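Local coordinates for ankyrin-repeat protein B (Legionella pneumophila, PDB 5K34), which probably recruits host proteins through the ankyrin domain described here, as part of an F-box effector that hijacks the host ubiquitin-proteasome system, at residues A[9-14]-A[41-46]; A[56-61]-A[87-92]; A[60-65]-A[100-105]. All blocks are in the same frame, centred on the assembly; numbering follows the deposited sequence.

In the fold
Read from the N terminus, the chain first closes on itself at contact 1, where helix 5-19 receives the loop that follows helix 23-30. Only after this does helix 58-67 begin, and it serves the other two contacts: contact 2 spans to the end of helix 82-91, and contact 3 to helix 97-112. These two loops share Thr60 and Ala61 and overlap without one enclosing the other, contact 3 closing later. Their centres lie 7 Å apart, whereas the centre of contact 1 lies 20 Å from that of contact 2 and 21 Å from that of contact 3, on the opposite side of the chain's centre. Together they tie helix 5-19 to the loop between helices 23-30 and 48-54, and helix 58-67 to helices 82-91 and 97-112.

Contact 1. Residues A[9-14]-A[41-46]; sequences ELWGNL and SYHLNR
Trp11 and His43 have the closest CA atoms across this contact, 8.5 Å apart, with helix 9-14 on one side and the loop 41-46 on the other. Two overlapping beta turns shape the loop, a type I turn from Ser41 to Leu44 and a type I' turn from His43 to Arg46, the latter with positive phi at Leu44 and Asn45. His43 belongs to both turns. From this position its imidazole reaches the helix and lies against the indole in a face-to-face stack. The five-membered ring of Trp11 and the imidazole have centroids 3.7 Å apart and planes inclined by 29°. This tilt brings one rim closer, with Trp11 CD1 only 3.1 Å from His43 ND1. The indole reaches out from the helix because Trp11 CG stands anti to the backbone N (chi1 -178°).

The setting is that of an ankyrin-repeat domain, in which a long loop leads from one pair of helices to the next; here it joins helix 23-30 to helix 48-54 and folds back over helix 5-19. Each ring also has a neighbour over the outer part of its other face: Leu14 CD2 lies 4.0 Å above the plane of the Trp11 indole, and Tyr42 CD2 lies 3.6 Å above that of the His43 imidazole. Farther along the indole, the carbonyl of Arg46 comes to the edge, near the ring plane, with its O 3.4 Å from Trp11 CZ2. That oxygen also accepts a hydrogen bond from Thr39 OG1. The side chain of Arg46 leads elsewhere, forming salt bridges with Asp76 and Glu54, while Pro48 at the start of helix 48-54 touches both Trp11 and Leu14.

Contact 2. Residues A[56-61]-A[87-92]; sequences KAYQTA and KKQLAN. With SO4 (sulfate ion), chain C.
Tyr58 and Gln89 meet because each turns its CG anti to its own carbonyl carbon, Tyr58 with chi1 at -61°, and because the Gln89 chain then runs on extended beyond CG. The two side chains approach from opposite directions, phenol end against amide end, and a hydrogen bond of 2.7 Å from Tyr58 OH to Gln89 OE1 joins them. The acceptor, Gln89 OE1, lies at the edge of the tyrosine ring and in its plane, 3.6 Å from Tyr58 CE1. Relative to the amide, the hydroxyl sits above the carbonyl plane, 49° out of it and not on a lone pair. The ring and amide planes are 84° apart. Gln89 NE2 in turn donates to Ile53 O, the backbone carbonyl of a residue in helix 48-54, so that both ends of this buried amide have partners and its rotation is fixed.

In this ankyrin-repeat domain the bond runs from the first turn of helix 58-67 to the last turn of helix 82-91. The connection into helix 58-67 is tight: Lys56 closes the preceding helix in a Schellman motif with positive phi, and Ala57 follows at once as N-cap. Lys56 CA lies 3.6 Å above one face of the Tyr58 ring, toward its rim. Phe95 and, from helix 97-112, Gln102, Ile103 and Leu106 pack against the Tyr58 side chain. On another side of the same helix turn, Gln59 NE2 donates to O4 of a sulfate ion, probably taken from the crystallisation liquor, at 2.9 Å. Asn21 ND2 bonds both this sulfate and Gln59 OE1, while Asn21 OD1 is paired with Thr60 OG1.

Contact 3. Residues A[60-65]-A[100-105]; sequences TANYLW and KKQIRA
Asn62 and Gln102 mark the nearest approach of the backbones of helical segments 60-65 and 100-105, with CA atoms 9.6 Å apart, and their side chains carry the contact between the two. They reach out from opposite directions. A first torsion of -178° sends the Gln102 chain straight on from its backbone N before it bends at the next bond, which brings its amide up to that of Asn62. The amide planes are strongly turned against each other, by 76°. Which end of each amide is oxygen and which nitrogen is uncertain, and Gln102 has a second conformer; with one side chain turned back, the 3.1 Å approach of Asn62 OD1 and Gln102 OE1 may be a hydrogen bond. It is a small contact at the surface, burying 64 Å² in all. One turn along from Asn62, Trp65 extends toward the C-terminal end of the chain, where its NE1 is hydrogen-bonded to Glu113 OE1. Helix 58-67 meanwhile rests Ala61 on Leu49 and Ala52 of helix 48-54 and Tyr63 on helix 23-30, whereas helix 97-112 directs Ile103 onto Gln89 and Leu90 of helix 82-91 and onto the loop residue Phe95.

Contact 1. Residues A[9-14]-A[41-46]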
loop_
_atom_site.group_PDB
_atom_site.type_symbol
_atom_site.label_atom_id
_atom_site.label_comp_id
_atom_site.label_asym_id
_atom_site.label_seq_id
_atom_site.Cartn_x
_atom_site.Cartn_y
_atom_site.Cartn_z
ATOM N N GLU A 9 -13.089 6.144 10.851
ATOM C CA GLU A 9 -13.961 5.224 10.140
ATOM C C GLU A 9 -13.601 5.183 8.666
ATOM O O GLU A 9 -13.497 4.111 8.076
ATOM C CB GLU A 9 -15.435 5.616 10.331
ATOM C CG GLU A 9 -16.451 4.853 9.483
ATOM C CD GLU A 9 -17.902 5.353 9.610
ATOM O OE1 GLU A 9 -18.126 6.526 10.019
ATOM O OE2 GLU A 9 -18.812 4.544 9.299
ATOM N N LEU A 10 -13.371 6.363 8.057
ATOM C CA LEU A 10 -12.928 6.407 6.671
ATOM C C LEU A 10 -11.590 5.705 6.486
ATOM O O LEU A 10 -11.440 4.991 5.484
ATOM C CB LEU A 10 -12.817 7.851 6.174
ATOM C CG LEU A 10 -14.133 8.632 5.934
ATOM C CD1 LEU A 10 -13.807 10.105 5.710
ATOM C CD2 LEU A 10 -14.861 8.043 4.755
ATOM N N TRP A 11 -10.653 5.918 7.394
ATOM C CA TRP A 11 -9.341 5.262 7.252
ATOM C C TRP A 11 -9.496 3.731 7.267
ATOM O O TRP A 11 -8.875 3.036 6.456
ATOM C CB TRP A 11 -8.385 5.699 8.363
ATOM C CG TRP A 11 -7.022 5.082 8.220
ATOM C CD1 TRP A 11 -6.600 3.877 8.718
ATOM C CD2 TRP A 11 -5.932 5.629 7.495
ATOM N NE1 TRP A 11 -5.296 3.654 8.341
ATOM C CE2 TRP A 11 -4.847 4.721 7.610
ATOM C CE3 TRP A 11 -5.745 6.816 6.767
ATOM C CZ2 TRP A 11 -3.608 4.968 7.024
ATOM C CZ3 TRP A 11 -4.500 7.042 6.167
ATOM C CH2 TRP A 11 -3.454 6.141 6.319
ATOM N N GLY A 12 -10.278 3.205 8.213
ATOM C CA GLY A 12 -10.467 1.751 8.240
ATOM C C GLY A 12 -11.093 1.222 6.972
ATOM O O GLY A 12 -10.667 0.183 6.450
ATOM N N ASN A 13 -12.079 1.950 6.439
ATOM C CA ASN A 13 -12.709 1.537 5.184
ATOM C C ASN A 13 -11.727 1.646 4.012
ATOM O O ASN A 13 -11.781 0.837 3.070
ATOM C CB ASN A 13 -13.942 2.414 4.914
ATOM C CG ASN A 13 -15.090 2.065 5.803
ATOM O OD1 ASN A 13 -15.126 1.013 6.440
ATOM N ND2 ASN A 13 -16.081 2.950 5.846
ATOM N N LEU A 14 -10.832 2.639 4.060
ATOM C CA LEU A 14 -9.771 2.817 3.043
ATOM C C LEU A 14 -8.821 1.637 3.041
ATOM O O LEU A 14 -8.424 1.135 1.986
ATOM C CB LEU A 14 -9.026 4.094 3.344
ATOM C CG LEU A 14 -7.791 4.427 2.537
ATOM C CD1 LEU A 14 -8.127 4.573 1.059
ATOM C CD2 LEU A 14 -7.152 5.693 3.096
ATOM N N SER A 41 0.472 5.967 15.292
ATOM C CA SER A 41 0.427 4.884 16.251
ATOM C C SER A 41 -0.927 4.117 16.222
ATOM O O SER A 41 -1.003 2.914 16.230
ATOM C CB SER A 41 0.743 5.479 17.653
ATOM O OG SER A 41 0.564 4.519 18.607
ATOM N N TYR A 42 -1.978 4.904 16.218
ATOM C CA TYR A 42 -3.336 4.379 16.316
ATOM C C TYR A 42 -3.626 3.437 15.124
ATOM O O TYR A 42 -4.265 2.417 15.256
ATOM C CB TYR A 42 -4.379 5.519 16.361
ATOM C CG TYR A 42 -5.793 5.007 16.516
ATOM C CD1 TYR A 42 -6.279 4.576 17.762
ATOM C CD2 TYR A 42 -6.612 4.870 15.417
ATOM C CE1 TYR A 42 -7.572 4.074 17.887
ATOM C CE2 TYR A 42 -7.906 4.371 15.515
ATOM C CZ TYR A 42 -8.358 3.975 16.767
ATOM O OH TYR A 42 -9.653 3.448 16.869
ATOM N N HIS A 43 -3.111 3.851 13.956
ATOM C CA HIS A 43 -3.237 3.068 12.707
ATOM C C HIS A 43 -2.070 2.100 12.504
ATOM O O HIS A 43 -1.864 1.617 11.374
ATOM C CB HIS A 43 -3.410 4.029 11.552
ATOM C CG HIS A 43 -4.676 4.809 11.625
ATOM N ND1 HIS A 43 -5.918 4.206 11.758
ATOM C CD2 HIS A 43 -4.907 6.152 11.606
ATOM C CE1 HIS A 43 -6.855 5.138 11.799
ATOM N NE2 HIS A 43 -6.272 6.320 11.698
ATOM N N LEU A 44 -1.340 1.784 13.587
ATOM C CA LEU A 44 -0.264 0.812 13.580
ATOM C C LEU A 44 0.879 1.201 12.613
ATOM O O LEU A 44 1.636 0.323 12.181
ATOM C CB LEU A 44 -0.746 -0.625 13.297
ATOM C CG LEU A 44 -1.919 -1.126 14.149
ATOM C CD1 LEU A 44 -2.285 -2.565 13.771
ATOM C CD2 LEU A 44 -1.842 -0.858 15.663
ATOM N N ASN A 45 0.937 2.499 12.261
ATOM C CA ASN A 45 1.902 2.983 11.271
ATOM C C ASN A 45 1.781 2.294 9.899
ATOM O O ASN A 45 2.729 2.286 9.118
ATOM C CB ASN A 45 3.351 2.940 11.801
ATOM C CG ASN A 45 3.640 4.102 12.709
ATOM O OD1 ASN A 45 4.319 3.885 13.788
ATOM N ND2 ASN A 45 3.235 5.246 12.360
ATOM N N ARG A 46 0.583 1.788 9.607
ATOM C CA ARG A 46 0.328 1.212 8.284
ATOM C C ARG A 46 -0.261 2.246 7.343
ATOM O O ARG A 46 -0.790 3.285 7.759
ATOM C CB ARG A 46 -0.648 0.011 8.397
ATOM C CG ARG A 46 -0.307 -0.980 9.510
ATOM C CD ARG A 46 -1.042 -2.292 9.334
ATOM N NE ARG A 46 -0.298 -3.156 8.425
ATOM C CZ ARG A 46 -0.855 -4.006 7.569
ATOM N NH1 ARG A 46 -0.076 -4.738 6.775
ATOM N NH2 ARG A 46 -2.185 -4.113 7.463
#

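Contact 2. Residues A[56-61]-A[87-92]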
loop_
_atom_site.group_PDB
_atom_site.type_symbol
_atom_site.label_atom_id
_atom_site.label_comp_id
_atom_site.label_asym_id
_atom_site.label_seq_id
_atom_site.Cartn_x
_atom_site.Cartn_y
_atom_site.Cartn_z
ATOM N N LYS A 56 -2.606 -8.462 -2.387
ATOM C CA LYS A 56 -2.262 -8.746 -3.787
ATOM C C LYS A 56 -3.024 -7.854 -4.732
ATOM O O LYS A 56 -3.275 -8.174 -5.909
ATOM C CB LYS A 56 -2.472 -10.231 -4.137
ATOM C CG LYS A 56 -1.740 -11.186 -3.201
ATOM C CD LYS A 56 -1.740 -12.619 -3.676
ATOM C CE LYS A 56 -3.139 -13.168 -3.853
ATOM N NZ LYS A 56 -3.025 -14.633 -4.187
ATOM N N ALA A 57 -3.358 -6.652 -4.251
ATOM C CA ALA A 57 -4.123 -5.660 -5.020
ATOM C C ALA A 57 -3.118 -4.781 -5.759
ATOM O O ALA A 57 -2.973 -3.592 -5.489
ATOM C CB ALA A 57 -5.013 -4.845 -4.052
ATOM N N TYR A 58 -2.406 -5.396 -6.715
ATOM C CA TYR A 58 -1.222 -4.728 -7.246
ATOM C C TYR A 58 -1.534 -3.511 -8.115
ATOM O O TYR A 58 -0.755 -2.570 -8.130
ATOM C CB TYR A 58 -0.266 -5.733 -7.932
ATOM C CG TYR A 58 0.222 -6.777 -6.967
ATOM C CD1 TYR A 58 0.976 -6.431 -5.840
ATOM C CD2 TYR A 58 -0.033 -8.105 -7.170
ATOM C CE1 TYR A 58 1.418 -7.380 -4.931
ATOM C CE2 TYR A 58 0.432 -9.086 -6.284
ATOM C CZ TYR A 58 1.128 -8.709 -5.177
ATOM O OH TYR A 58 1.513 -9.704 -4.300
ATOM N N GLN A 59 -2.690 -3.522 -8.775
ATOM C CA GLN A 59 -3.072 -2.309 -9.542
ATOM C C GLN A 59 -3.385 -1.115 -8.603
ATOM O O GLN A 59 -2.924 -0.013 -8.926
ATOM C CB GLN A 59 -4.241 -2.569 -10.482
ATOM C CG GLN A 59 -4.034 -3.749 -11.445
ATOM C CD GLN A 59 -4.695 -5.020 -10.973
ATOM O OE1 GLN A 59 -4.528 -5.415 -9.792
ATOM N NE2 GLN A 59 -5.472 -5.668 -11.823
ATOM N N THR A 60 -4.000 -1.375 -7.489
ATOM C CA THR A 60 -4.242 -0.331 -6.518
ATOM C C THR A 60 -2.909 0.150 -5.915
ATOM O O THR A 60 -2.698 1.334 -5.719
ATOM C CB THR A 60 -5.214 -0.821 -5.438
ATOM O OG1 THR A 60 -6.495 -1.038 -6.041
ATOM C CG2 THR A 60 -5.386 0.219 -4.307
ATOM N N ALA A 61 -2.011 -0.782 -5.618
ATOM C CA ALA A 61 -0.681 -0.406 -5.097
ATOM C C ALA A 61 0.064 0.484 -6.091
ATOM O O ALA A 61 0.670 1.480 -5.721
ATOM C CB ALA A 61 0.148 -1.640 -4.798
ATOM N N LYS A 87 9.175 -7.912 -0.743
ATOM C CA LYS A 87 10.286 -8.876 -0.767
ATOM C C LYS A 87 9.895 -10.168 -0.070
ATOM O O LYS A 87 10.277 -11.244 -0.542
ATOM C CB LYS A 87 11.526 -8.264 -0.131
ATOM C CG LYS A 87 12.266 -7.310 -1.068
ATOM C CD LYS A 87 13.493 -6.746 -0.343
ATOM C CE LYS A 87 14.319 -5.854 -1.245
ATOM N NZ LYS A 87 15.301 -6.666 -2.030
ATOM N N LYS A 88 9.168 -10.082 1.038
ATOM C CA LYS A 88 8.675 -11.310 1.674
ATOM C C LYS A 88 7.754 -12.187 0.777
ATOM O O LYS A 88 7.821 -13.419 0.721
ATOM C CB LYS A 88 7.953 -10.981 2.959
ATOM C CG LYS A 88 8.860 -10.625 4.114
ATOM C CD LYS A 88 8.091 -10.496 5.434
ATOM C CE LYS A 88 7.381 -11.797 5.761
ATOM N NZ LYS A 88 7.199 -11.910 7.251
ATOM N N GLN A 89 6.868 -11.495 0.040
ATOM C CA GLN A 89 5.987 -12.125 -0.919
ATOM C C GLN A 89 6.814 -12.791 -2.035
ATOM O O GLN A 89 6.536 -13.928 -2.411
ATOM C CB GLN A 89 5.016 -11.104 -1.529
ATOM C CG GLN A 89 3.982 -10.599 -0.537
ATOM C CD GLN A 89 2.935 -9.740 -1.236
ATOM O OE1 GLN A 89 3.212 -9.116 -2.269
ATOM N NE2 GLN A 89 1.744 -9.691 -0.672
ATOM N N LEU A 90 7.794 -12.077 -2.548
ATOM C CA LEU A 90 8.626 -12.600 -3.642
ATOM C C LEU A 90 9.349 -13.860 -3.208
ATOM O O LEU A 90 9.536 -14.759 -4.060
ATOM C CB LEU A 90 9.642 -11.553 -4.046
ATOM C CG LEU A 90 10.470 -11.827 -5.306
ATOM C CD1 LEU A 90 9.570 -11.910 -6.539
ATOM C CD2 LEU A 90 11.519 -10.726 -5.486
ATOM N N ALA A 91 9.724 -13.971 -1.937
ATOM C CA ALA A 91 10.432 -15.171 -1.444
ATOM C C ALA A 91 9.476 -16.258 -1.045
ATOM O O ALA A 91 9.949 -17.385 -0.732
ATOM C CB ALA A 91 11.296 -14.764 -0.267
ATOM N N ASN A 92 8.176 -16.016 -0.999
ATOM C CA ASN A 92 7.186 -16.979 -0.520
ATOM C C ASN A 92 6.791 -17.927 -1.669
ATOM O O ASN A 92 6.300 -17.544 -2.714
ATOM C CB ASN A 92 5.957 -16.203 -0.025
ATOM C CG ASN A 92 4.863 -17.098 0.554
ATOM O OD1 ASN A 92 4.699 -18.242 0.197
ATOM N ND2 ASN A 92 4.023 -16.493 1.417
HETATM S S SO4 C . -8.150 -8.442 -9.726
HETATM O O1 SO4 C . -9.376 -8.957 -10.429
HETATM O O2 SO4 C . -8.520 -7.865 -8.343
HETATM O O3 SO4 C . -7.112 -9.510 -9.614
HETATM O O4 SO4 C . -7.415 -7.449 -10.556
#

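Contact 3. Residues A[60-65]-A[100-105]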
loop_
_atom_site.group_PDB
_atom_site.type_symbol
_atom_site.label_atom_id
_atom_site.label_comp_id
_atom_site.label_asym_id
_atom_site.label_seq_id
_atom_site.Cartn_x
_atom_site.Cartn_y
_atom_site.Cartn_z
ATOM N N THR A 60 -4.000 -1.375 -7.489
ATOM C CA THR A 60 -4.242 -0.331 -6.518
ATOM C C THR A 60 -2.909 0.150 -5.915
ATOM O O THR A 60 -2.698 1.334 -5.719
ATOM C CB THR A 60 -5.214 -0.821 -5.438
ATOM O OG1 THR A 60 -6.495 -1.038 -6.041
ATOM C CG2 THR A 60 -5.386 0.219 -4.307
ATOM N N ALA A 61 -2.011 -0.782 -5.618
ATOM C CA ALA A 61 -0.681 -0.406 -5.097
ATOM C C ALA A 61 0.064 0.484 -6.091
ATOM O O ALA A 61 0.670 1.480 -5.721
ATOM C CB ALA A 61 0.148 -1.640 -4.798
ATOM N N ASN A 62 0.029 0.106 -7.382
ATOM C CA ASN A 62 0.643 0.897 -8.434
ATOM C C ASN A 62 0.047 2.293 -8.506
ATOM O O ASN A 62 0.769 3.294 -8.592
ATOM C CB ASN A 62 0.547 0.210 -9.790
ATOM C CG ASN A 62 1.651 -0.804 -10.055
ATOM O OD1 ASN A 62 1.453 -2.051 -10.017
ATOM N ND2 ASN A 62 2.832 -0.300 -10.323
ATOM N N TYR A 63 -1.286 2.387 -8.473
ATOM C CA TYR A 63 -1.939 3.695 -8.510
ATOM C C TYR A 63 -1.484 4.550 -7.352
ATOM O O TYR A 63 -1.146 5.729 -7.526
ATOM C CB TYR A 63 -3.462 3.512 -8.522
ATOM C CG TYR A 63 -4.189 4.786 -8.389
ATOM C CD1 TYR A 63 -4.524 5.289 -7.143
ATOM C CD2 TYR A 63 -4.569 5.538 -9.521
ATOM C CE1 TYR A 63 -5.220 6.493 -6.986
ATOM C CE2 TYR A 63 -5.247 6.756 -9.383
ATOM C CZ TYR A 63 -5.567 7.208 -8.126
ATOM O OH TYR A 63 -6.266 8.408 -7.996
ATOM N N LEU A 64 -1.520 3.981 -6.136
ATOM C CA LEU A 64 -1.158 4.755 -4.954
ATOM C C LEU A 64 0.312 5.236 -5.056
ATOM O O LEU A 64 0.595 6.411 -4.733
ATOM C CB LEU A 64 -1.366 3.902 -3.676
ATOM C CG LEU A 64 -2.857 3.690 -3.326
ATOM C CD1 LEU A 64 -2.976 2.635 -2.235
ATOM C CD2 LEU A 64 -3.535 4.971 -2.863
ATOM N N TRP A 65 1.192 4.323 -5.434
ATOM C CA TRP A 65 2.615 4.643 -5.567
ATOM C C TRP A 65 2.831 5.752 -6.585
ATOM O O TRP A 65 3.650 6.669 -6.353
ATOM C CB TRP A 65 3.372 3.382 -5.994
ATOM C CG TRP A 65 4.818 3.660 -6.303
ATOM C CD1 TRP A 65 5.373 3.705 -7.570
ATOM C CD2 TRP A 65 5.831 4.089 -5.393
ATOM N NE1 TRP A 65 6.704 4.069 -7.463
ATOM C CE2 TRP A 65 6.996 4.332 -6.157
ATOM C CE3 TRP A 65 5.891 4.241 -4.011
ATOM C CZ2 TRP A 65 8.209 4.747 -5.578
ATOM C CZ3 TRP A 65 7.099 4.656 -3.434
ATOM C CH2 TRP A 65 8.234 4.890 -4.224
ATOM N N LYS A 100 4.597 -12.802 -8.944
ATOM C CA LYS A 100 5.953 -12.467 -8.667
ATOM C C LYS A 100 6.519 -11.419 -9.643
ATOM O O LYS A 100 7.326 -10.591 -9.275
ATOM C CB LYS A 100 6.822 -13.726 -8.665
ATOM C CG LYS A 100 6.600 -14.547 -7.394
ATOM C CD LYS A 100 7.193 -15.939 -7.495
ATOM C CE LYS A 100 8.657 -15.947 -7.612
ATOM N NZ LYS A 100 9.027 -17.342 -7.241
ATOM N N LYS A 101 6.088 -11.480 -10.924
ATOM C CA LYS A 101 6.544 -10.454 -11.898
ATOM C C LYS A 101 6.037 -9.057 -11.488
ATOM O O LYS A 101 6.730 -8.058 -11.563
ATOM C CB LYS A 101 5.960 -10.821 -13.273
ATOM C CG LYS A 101 6.743 -11.964 -13.899
ATOM C CD LYS A 101 8.164 -11.502 -14.173
ATOM C CE LYS A 101 8.971 -12.333 -15.184
ATOM N NZ LYS A 101 10.260 -11.605 -15.409
ATOM N N GLN A 102 4.811 -9.025 -11.043
ATOM C CA GLN A 102 4.241 -7.735 -10.549
ATOM C C GLN A 102 4.940 -7.229 -9.285
ATOM O O GLN A 102 5.195 -6.003 -9.123
ATOM C CB GLN A 102 2.761 -7.808 -10.294
ATOM C CG GLN A 102 2.274 -6.449 -9.835
ATOM C CD GLN A 102 2.594 -5.306 -10.814
ATOM O OE1 GLN A 102 3.441 -4.340 -10.567
ATOM N NE2 GLN A 102 1.881 -5.381 -11.923
ATOM N N ILE A 103 5.302 -8.185 -8.409
ATOM C CA ILE A 103 5.993 -7.847 -7.178
ATOM C C ILE A 103 7.377 -7.288 -7.497
ATOM O O ILE A 103 7.774 -6.226 -6.975
ATOM C CB ILE A 103 6.082 -9.101 -6.273
ATOM C CG1 ILE A 103 4.720 -9.445 -5.732
ATOM C CG2 ILE A 103 7.078 -8.868 -5.144
ATOM C CD1 ILE A 103 4.613 -10.907 -5.228
ATOM N N ARG A 104 8.084 -7.970 -8.376
ATOM C CA ARG A 104 9.383 -7.534 -8.767
ATOM C C ARG A 104 9.374 -6.142 -9.390
ATOM O O ARG A 104 10.249 -5.294 -9.124
ATOM C CB ARG A 104 9.976 -8.582 -9.727
ATOM C CG ARG A 104 10.710 -9.736 -9.069
ATOM C CD ARG A 104 11.568 -10.629 -10.034
ATOM N NE ARG A 104 12.172 -11.775 -9.293
ATOM C CZ ARG A 104 11.667 -13.011 -9.184
ATOM N NH1 ARG A 104 10.546 -13.338 -9.803
ATOM N NH2 ARG A 104 12.306 -13.943 -8.460
ATOM N N ALA A 105 8.392 -5.884 -10.247
ATOM C CA ALA A 105 8.278 -4.575 -10.897
ATOM C C ALA A 105 8.018 -3.463 -9.859
ATOM O O ALA A 105 8.578 -2.358 -9.998
ATOM C CB ALA A 105 7.173 -4.613 -11.934
#